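Local structure of cytochrome c-550 (1COT) at residues 76-81 with 108-112; 18-24 with 34-40. The protein carries a covalently attached heme c and probably serves as an electron-transfer protein of the class I cytochrome c type. Residues are numbered along the deposited sequence.

Interaction 1: residues 76-81 with 108-112. With HEC (heme c), chain B.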
loop_
_atom_site.group_PDB
_atom_site.type_symbol
_atom_site.label_atom_id
_atom_site.label_comp_id
_atom_site.label_asym_id
_atom_site.label_seq_id
_atom_site.Cartn_x
_atom_site.Cartn_y
_atom_site.Cartn_z
ATOM N N LEU A 76 -0.888 5.304 -5.000
ATOM C CA LEU A 76 -1.331 4.765 -3.733
ATOM C C LEU A 76 -2.746 5.236 -3.430
ATOM O O LEU A 76 -3.586 4.453 -2.978
ATOM C CB LEU A 76 -0.380 5.069 -2.559
ATOM C CG LEU A 76 0.925 4.264 -2.524
ATOM C CD1 LEU A 76 1.951 5.001 -1.671
ATOM C CD2 LEU A 76 0.670 2.875 -1.933
ATOM N N ILE A 77 -3.026 6.511 -3.686
ATOM C CA ILE A 77 -4.347 7.035 -3.441
ATOM C C ILE A 77 -5.349 6.286 -4.299
ATOM O O ILE A 77 -6.420 5.888 -3.837
ATOM C CB ILE A 77 -4.323 8.507 -3.812
ATOM C CG1 ILE A 77 -3.685 9.275 -2.657
ATOM C CG2 ILE A 77 -5.732 9.014 -4.081
ATOM C CD1 ILE A 77 -3.350 10.714 -3.048
ATOM N N GLU A 78 -4.994 6.079 -5.564
ATOM C CA GLU A 78 -5.896 5.376 -6.445
ATOM C C GLU A 78 -6.164 3.942 -6.003
ATOM O O GLU A 78 -7.310 3.503 -5.889
ATOM C CB GLU A 78 -5.413 5.484 -7.889
ATOM C CG GLU A 78 -6.476 5.071 -8.916
ATOM C CD GLU A 78 -5.880 5.150 -10.289
ATOM O OE1 GLU A 78 -4.786 5.646 -10.511
ATOM O OE2 GLU A 78 -6.638 4.630 -11.223
ATOM N N TYR A 79 -5.095 3.219 -5.718
ATOM C CA TYR A 79 -5.201 1.843 -5.277
ATOM C C TYR A 79 -6.012 1.649 -3.993
ATOM O O TYR A 79 -6.875 0.764 -3.931
ATOM C CB TYR A 79 -3.779 1.317 -5.082
ATOM C CG TYR A 79 -3.714 -0.064 -4.488
ATOM C CD1 TYR A 79 -3.874 -1.176 -5.313
ATOM C CD2 TYR A 79 -3.469 -0.245 -3.124
ATOM C CE1 TYR A 79 -3.800 -2.449 -4.740
ATOM C CE2 TYR A 79 -3.390 -1.510 -2.532
ATOM C CZ TYR A 79 -3.556 -2.610 -3.373
ATOM O OH TYR A 79 -3.484 -3.865 -2.833
ATOM N N VAL A 80 -5.754 2.449 -2.948
ATOM C CA VAL A 80 -6.494 2.281 -1.690
ATOM C C VAL A 80 -7.949 2.643 -1.832
ATOM O O VAL A 80 -8.768 2.266 -0.990
ATOM C CB VAL A 80 -5.909 2.918 -0.437
ATOM C CG1 VAL A 80 -4.441 2.560 -0.273
ATOM C CG2 VAL A 80 -6.063 4.441 -0.455
ATOM N N THR A 81 -8.263 3.384 -2.883
ATOM C CA THR A 81 -9.640 3.755 -3.098
ATOM C C THR A 81 -10.425 2.462 -3.315
ATOM O O THR A 81 -11.519 2.283 -2.789
ATOM C CB THR A 81 -9.794 4.688 -4.309
ATOM O OG1 THR A 81 -9.071 5.876 -4.062
ATOM C CG2 THR A 81 -11.269 5.014 -4.501
ATOM N N GLN A 108 -8.129 9.513 1.478
ATOM C CA GLN A 108 -7.028 8.736 0.925
ATOM C C GLN A 108 -5.708 9.503 0.976
ATOM O O GLN A 108 -4.673 8.958 1.332
ATOM C CB GLN A 108 -7.312 8.214 -0.506
ATOM C CG GLN A 108 -8.590 7.363 -0.652
ATOM C CD GLN A 108 -9.709 8.238 -1.149
ATOM O OE1 GLN A 108 -9.969 9.306 -0.591
ATOM N NE2 GLN A 108 -10.382 7.803 -2.208
ATOM N N ALA A 109 -5.735 10.780 0.615
ATOM C CA ALA A 109 -4.525 11.584 0.628
ATOM C C ALA A 109 -3.868 11.712 2.001
ATOM O O ALA A 109 -2.647 11.770 2.105
ATOM C CB ALA A 109 -4.793 12.966 0.053
ATOM N N ASP A 110 -4.678 11.758 3.054
ATOM C CA ASP A 110 -4.138 11.878 4.392
ATOM C C ASP A 110 -3.388 10.624 4.775
ATOM O O ASP A 110 -2.265 10.667 5.252
ATOM C CB ASP A 110 -5.277 12.060 5.390
ATOM C CG ASP A 110 -6.019 13.344 5.219
ATOM O OD1 ASP A 110 -5.345 14.301 4.643
ATOM O OD2 ASP A 110 -7.162 13.476 5.597
ATOM N N VAL A 111 -4.038 9.480 4.557
ATOM C CA VAL A 111 -3.369 8.244 4.901
ATOM C C VAL A 111 -2.104 8.092 4.064
ATOM O O VAL A 111 -1.071 7.642 4.553
ATOM C CB VAL A 111 -4.278 7.014 4.945
ATOM C CG1 VAL A 111 -4.558 6.485 3.542
ATOM C CG2 VAL A 111 -3.639 5.925 5.793
ATOM N N VAL A 112 -2.167 8.482 2.790
ATOM C CA VAL A 112 -0.993 8.373 1.946
ATOM C C VAL A 112 0.123 9.289 2.444
ATOM O O VAL A 112 1.300 8.931 2.430
ATOM C CB VAL A 112 -1.332 8.494 0.465
ATOM C CG1 VAL A 112 -0.062 8.654 -0.364
ATOM C CG2 VAL A 112 -2.094 7.261 0.023
HETATM FE FE HEC B . -3.700 -3.236 2.526
HETATM C CHA HEC B . -1.628 -4.663 0.299
HETATM C CHB HEC B . -2.489 -0.198 1.749
HETATM C CHC HEC B . -5.801 -1.796 4.773
HETATM C CHD HEC B . -4.862 -6.279 3.443
HETATM N NA HEC B . -2.350 -2.545 1.274
HETATM C C1A HEC B . -1.575 -3.325 0.423
HETATM C C2A HEC B . -0.689 -2.466 -0.328
HETATM C C3A HEC B . -0.914 -1.198 0.062
HETATM C C4A HEC B . -1.938 -1.256 1.057
HETATM C CMA HEC B . -0.249 0.066 -0.429
HETATM C CAA HEC B . 0.296 -2.943 -1.361
HETATM C CBA HEC B . 1.652 -3.181 -0.680
HETATM C CGA HEC B . 2.819 -3.573 -1.591
HETATM O O1A HEC B . 3.694 -4.094 -0.956
HETATM O O2A HEC B . 2.895 -3.394 -2.782
HETATM N NB HEC B . -4.099 -1.406 3.129
HETATM C C1B HEC B . -3.431 -0.297 2.712
HETATM C C2B HEC B . -3.962 0.831 3.413
HETATM C C3B HEC B . -4.888 0.369 4.238
HETATM C C4B HEC B . -4.975 -1.014 4.054
HETATM C CMB HEC B . -3.495 2.277 3.158
HETATM C CAB HEC B . -5.784 1.185 5.081
HETATM C CBB HEC B . -6.655 2.263 4.501
HETATM N NC HEC B . -5.044 -3.858 3.798
HETATM C C1C HEC B . -5.819 -3.140 4.670
HETATM C C2C HEC B . -6.652 -4.021 5.460
HETATM C C3C HEC B . -6.366 -5.287 5.084
HETATM C C4C HEC B . -5.363 -5.180 4.071
HETATM C CMC HEC B . -7.656 -3.566 6.513
HETATM C CAC HEC B . -6.922 -6.592 5.587
HETATM C CBC HEC B . -8.304 -6.888 6.077
HETATM N ND HEC B . -3.348 -5.107 1.955
HETATM C C1D HEC B . -3.929 -6.235 2.476
HETATM C C2D HEC B . -3.377 -7.398 1.807
HETATM C C3D HEC B . -2.461 -6.914 0.946
HETATM C C4D HEC B . -2.455 -5.498 1.022
HETATM C CMD HEC B . -3.771 -8.837 2.050
HETATM C CAD HEC B . -1.696 -7.700 -0.048
HETATM C CBD HEC B . -2.583 -7.568 -1.325
HETATM C CGD HEC B . -2.377 -8.550 -2.416
HETATM O O1D HEC B . -1.493 -9.372 -2.439
HETATM O O2D HEC B . -3.199 -8.454 -3.363
#

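Interaction 2: residues 18-24 with 34-40. With HEC (heme c), chain B.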
loop_
_atom_site.group_PDB
_atom_site.type_symbol
_atom_site.label_atom_id
_atom_site.label_comp_id
_atom_site.label_asym_id
_atom_site.label_seq_id
_atom_site.Cartn_x
_atom_site.Cartn_y
_atom_site.Cartn_z
ATOM N N CYS A 18 -4.310 -5.115 9.471
ATOM C CA CYS A 18 -3.572 -5.961 8.536
ATOM C C CYS A 18 -2.180 -5.497 8.186
ATOM O O CYS A 18 -1.431 -6.238 7.569
ATOM C CB CYS A 18 -4.338 -5.951 7.211
ATOM S SG CYS A 18 -6.044 -6.472 7.499
ATOM N N HIS A 19 -1.857 -4.259 8.539
ATOM C CA HIS A 19 -0.557 -3.720 8.202
ATOM C C HIS A 19 0.141 -3.022 9.359
ATOM O O HIS A 19 -0.453 -2.209 10.052
ATOM C CB HIS A 19 -0.796 -2.610 7.139
ATOM C CG HIS A 19 -1.288 -3.031 5.786
ATOM N ND1 HIS A 19 -0.471 -3.705 4.895
ATOM C CD2 HIS A 19 -2.492 -2.848 5.174
ATOM C CE1 HIS A 19 -1.168 -3.916 3.787
ATOM N NE2 HIS A 19 -2.390 -3.421 3.927
ATOM N N MET A 20 1.432 -3.265 9.477
ATOM C CA MET A 20 2.195 -2.593 10.494
ATOM C C MET A 20 3.115 -1.637 9.736
ATOM O O MET A 20 3.178 -1.656 8.506
ATOM C CB MET A 20 3.047 -3.629 11.246
ATOM C CG MET A 20 4.186 -4.166 10.381
ATOM S SD MET A 20 5.262 -5.367 11.210
ATOM C CE MET A 20 4.132 -6.774 11.358
ATOM N N ILE A 21 3.832 -0.807 10.470
ATOM C CA ILE A 21 4.803 0.118 9.908
ATOM C C ILE A 21 6.026 -0.182 10.781
ATOM O O ILE A 21 6.067 0.248 11.931
ATOM C CB ILE A 21 4.400 1.601 9.941
ATOM C CG1 ILE A 21 3.184 1.785 9.023
ATOM C CG2 ILE A 21 5.556 2.459 9.429
ATOM C CD1 ILE A 21 2.757 3.247 8.908
ATOM N N GLN A 22 6.997 -0.953 10.295
ATOM C CA GLN A 22 8.176 -1.300 11.081
ATOM C C GLN A 22 9.442 -1.040 10.295
ATOM O O GLN A 22 9.584 -1.477 9.150
ATOM C CB GLN A 22 8.118 -2.777 11.488
ATOM C CG GLN A 22 9.230 -3.238 12.448
ATOM C CD GLN A 22 9.116 -4.740 12.600
ATOM O OE1 GLN A 22 9.620 -5.497 11.761
ATOM N NE2 GLN A 22 8.420 -5.175 13.648
ATOM N N ALA A 23 10.339 -0.298 10.938
ATOM C CA ALA A 23 11.604 0.076 10.355
ATOM C C ALA A 23 12.444 -1.158 10.134
ATOM O O ALA A 23 12.258 -2.187 10.783
ATOM C CB ALA A 23 12.298 1.121 11.210
ATOM N N PRO A 24 13.359 -1.021 9.190
ATOM C CA PRO A 24 14.240 -2.107 8.833
ATOM C C PRO A 24 15.012 -2.672 10.005
ATOM O O PRO A 24 15.336 -3.860 10.030
ATOM C CB PRO A 24 15.085 -1.655 7.641
ATOM C CG PRO A 24 14.445 -0.360 7.156
ATOM C CD PRO A 24 13.523 0.133 8.268
ATOM N N LYS A 34 -0.249 -8.739 10.402
ATOM C CA LYS A 34 0.585 -9.259 9.358
ATOM C C LYS A 34 -0.148 -9.818 8.143
ATOM O O LYS A 34 0.475 -10.400 7.261
ATOM C CB LYS A 34 1.645 -10.178 9.926
ATOM C CG LYS A 34 1.171 -10.959 11.140
ATOM C CD LYS A 34 2.231 -11.939 11.612
ATOM C CE LYS A 34 3.207 -11.335 12.618
ATOM N NZ LYS A 34 4.603 -11.196 12.141
ATOM N N THR A 35 -1.464 -9.621 8.074
ATOM C CA THR A 35 -2.240 -10.097 6.948
ATOM C C THR A 35 -1.727 -9.434 5.677
ATOM O O THR A 35 -1.709 -10.033 4.603
ATOM C CB THR A 35 -3.691 -9.640 7.150
ATOM O OG1 THR A 35 -4.175 -10.126 8.392
ATOM C CG2 THR A 35 -4.587 -10.080 5.999
ATOM N N GLY A 36 -1.327 -8.174 5.822
ATOM C CA GLY A 36 -0.809 -7.416 4.706
ATOM C C GLY A 36 0.667 -7.137 4.971
ATOM O O GLY A 36 1.170 -7.359 6.070
ATOM N N PRO A 37 1.341 -6.645 3.947
ATOM C CA PRO A 37 2.761 -6.327 4.047
ATOM C C PRO A 37 3.053 -5.118 4.921
ATOM O O PRO A 37 2.187 -4.262 5.149
ATOM C CB PRO A 37 3.206 -5.925 2.628
ATOM C CG PRO A 37 2.025 -6.134 1.690
ATOM C CD PRO A 37 0.841 -6.549 2.547
ATOM N N ASN A 38 4.298 -5.039 5.400
ATOM C CA ASN A 38 4.755 -3.927 6.214
ATOM C C ASN A 38 4.719 -2.707 5.288
ATOM O O ASN A 38 5.181 -2.786 4.149
ATOM C CB ASN A 38 6.202 -4.246 6.614
ATOM C CG ASN A 38 6.870 -3.194 7.459
ATOM O OD1 ASN A 38 6.312 -2.132 7.769
ATOM N ND2 ASN A 38 8.100 -3.504 7.836
ATOM N N LEU A 39 4.170 -1.587 5.760
ATOM C CA LEU A 39 4.062 -0.362 4.975
ATOM C C LEU A 39 5.179 0.641 5.159
ATOM O O LEU A 39 5.180 1.681 4.505
ATOM C CB LEU A 39 2.645 0.250 4.969
ATOM C CG LEU A 39 1.591 -0.743 4.467
ATOM C CD1 LEU A 39 0.195 -0.136 4.596
ATOM C CD2 LEU A 39 1.863 -1.109 3.013
ATOM N N TYR A 40 6.126 0.330 6.036
ATOM C CA TYR A 40 7.224 1.254 6.220
ATOM C C TYR A 40 7.912 1.311 4.861
ATOM O O TYR A 40 8.120 0.280 4.220
ATOM C CB TYR A 40 8.256 0.657 7.190
ATOM C CG TYR A 40 9.486 1.527 7.172
ATOM C CD1 TYR A 40 10.533 1.332 6.267
ATOM C CD2 TYR A 40 9.600 2.578 8.082
ATOM C CE1 TYR A 40 11.669 2.137 6.196
ATOM C CE2 TYR A 40 10.729 3.389 8.042
ATOM C CZ TYR A 40 11.754 3.175 7.122
ATOM O OH TYR A 40 12.853 3.996 7.122
HETATM FE FE HEC B . -3.700 -3.236 2.526
HETATM C CHA HEC B . -1.628 -4.663 0.299
HETATM C CHB HEC B . -2.489 -0.198 1.749
HETATM C CHC HEC B . -5.801 -1.796 4.773
HETATM C CHD HEC B . -4.862 -6.279 3.443
HETATM N NA HEC B . -2.350 -2.545 1.274
HETATM C C1A HEC B . -1.575 -3.325 0.423
HETATM C C2A HEC B . -0.689 -2.466 -0.328
HETATM C C3A HEC B . -0.914 -1.198 0.062
HETATM C C4A HEC B . -1.938 -1.256 1.057
HETATM C CMA HEC B . -0.249 0.066 -0.429
HETATM C CAA HEC B . 0.296 -2.943 -1.361
HETATM C CBA HEC B . 1.652 -3.181 -0.680
HETATM C CGA HEC B . 2.819 -3.573 -1.591
HETATM O O1A HEC B . 3.694 -4.094 -0.956
HETATM O O2A HEC B . 2.895 -3.394 -2.782
HETATM N NB HEC B . -4.099 -1.406 3.129
HETATM C C1B HEC B . -3.431 -0.297 2.712
HETATM C C2B HEC B . -3.962 0.831 3.413
HETATM C C3B HEC B . -4.888 0.369 4.238
HETATM C C4B HEC B . -4.975 -1.014 4.054
HETATM C CMB HEC B . -3.495 2.277 3.158
HETATM C CAB HEC B . -5.784 1.185 5.081
HETATM C CBB HEC B . -6.655 2.263 4.501
HETATM N NC HEC B . -5.044 -3.858 3.798
HETATM C C1C HEC B . -5.819 -3.140 4.670
HETATM C C2C HEC B . -6.652 -4.021 5.460
HETATM C C3C HEC B . -6.366 -5.287 5.084
HETATM C C4C HEC B . -5.363 -5.180 4.071
HETATM C CMC HEC B . -7.656 -3.566 6.513
HETATM C CAC HEC B . -6.922 -6.592 5.587
HETATM C CBC HEC B . -8.304 -6.888 6.077
HETATM N ND HEC B . -3.348 -5.107 1.955
HETATM C C1D HEC B . -3.929 -6.235 2.476
HETATM C C2D HEC B . -3.377 -7.398 1.807
HETATM C C3D HEC B . -2.461 -6.914 0.946
HETATM C C4D HEC B . -2.455 -5.498 1.022
HETATM C CMD HEC B . -3.771 -8.837 2.050
HETATM C CAD HEC B . -1.696 -7.700 -0.048
HETATM C CBD HEC B . -2.583 -7.568 -1.325
HETATM C CGD HEC B . -2.377 -8.550 -2.416
HETATM O O1D HEC B . -1.493 -9.372 -2.439
HETATM O O2D HEC B . -3.199 -8.454 -3.363
HETATM O O HOH W 1 2.136 -6.015 8.166
#

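Interaction 1: residues 76-81 with 108-112
Apolar contacts make up most of this meeting of two helices. Ile77 sets its CG1 3.7 Å from Val112 CG2 and its CD1 4.1 Å from Ala109 CB, so one isoleucine spans nearly a full turn of helix 108-117. Leu76 CB approaches Val112 CG2 at 3.8 Å, and Val80 CG2 lies 3.9 Å from Gln108 CG, where the aliphatic part of the glutamine is packed as a hydrocarbon. The axes of the two short segments approach to 9.2 Å and run at 119° to each other, which confines the contact to a compact patch burying 327 Å². Cytochromes c of this class wrap the heme in helices, and here helix 73-81 touches helix 108-117 with one flank and the edge of the heme with another: Leu76 CD2 reaches heme CMA at 3.3 Å and Val80 CG1 reaches CMB at 3.6 Å. Tyr79 contacts the cofactor without touching 108-112; its CE2 is 3.6 Å from heme C3A, and its ring also meets Trp71 and Trp86. Polar contact comes at the edge of the patch, where Gln108 NE2 donates to Thr81 OG1 (3.0 Å). That hydroxyl in turn donates to Ile77 O at 2.7 Å, one turn back along its own helix.

Interaction 2: residues 18-24 with 34-40
The CXXCH heme-attachment motif of c-type cytochromes ends at Cys18 and His19, and segment 34-40 folds against it to hold the proximal ligand. Cys18 SG is bonded to heme CAC (2.1 Å), the second covalent attachment besides that of Cys15, while its carbonyl O accepts from Gly36 N at 2.6 Å. Gly36 passes so close to the histidine that a CB there would clash with His19 CE1. His19 itself is gripped at both ring nitrogens: NE2 binds the iron at 1.9 Å, opposite Met100, and ND1 donates to Pro37 O at 2.7 Å, with an N-H...O angle of 170°, an interaction that fixes the ring's orientation. Leu39 CD1 covers one face of the imidazole in a CH-pi contact, 3.7 Å from the ring centroid. Next comes Met20, whose O accepts from Leu39 N (2.9 Å) and whose N is joined to Gly36 O through a water. Ile21 turns CG2 to within 3.9 Å of Tyr40 CB and also packs on Phe114 of helix 108-117. At Gln22 the backbone is read by one amide side chain: Asn38 OD1 accepts from Gln22 N (2.9 Å), and Asn38 ND2 donates to Gln22 O (2.8 Å). The same OD1 accepts from Tyr40 N at 3.0 Å, closing an Asx turn. Ala23 CA and Pro24 CD lie over one face of the Tyr40 ring, CD 3.8 Å from its centroid.

Overall arrangement
A heme enclosed by separate parts of one chain is the principle both contacts illustrate. Interaction 2 closes in sequence before interaction 1 opens, and the two lie on opposite sides of the chain's centre, with centres 16 Å apart and nearest atoms about 6 Å apart. They do not touch, yet both reach the heme. Residues 18-24 with 34-40 supply a thioether and the histidine ligand; in interaction 1 segment 76-81 brings Leu76, Val80 and the ring of Tyr79 to the porphyrin, the side chain of Val80 about 5 Å from that of Met100, the other axial ligand. Helix 108-117 links them further, since its Phe114 and Leu115 pack on Ile21 and Leu39.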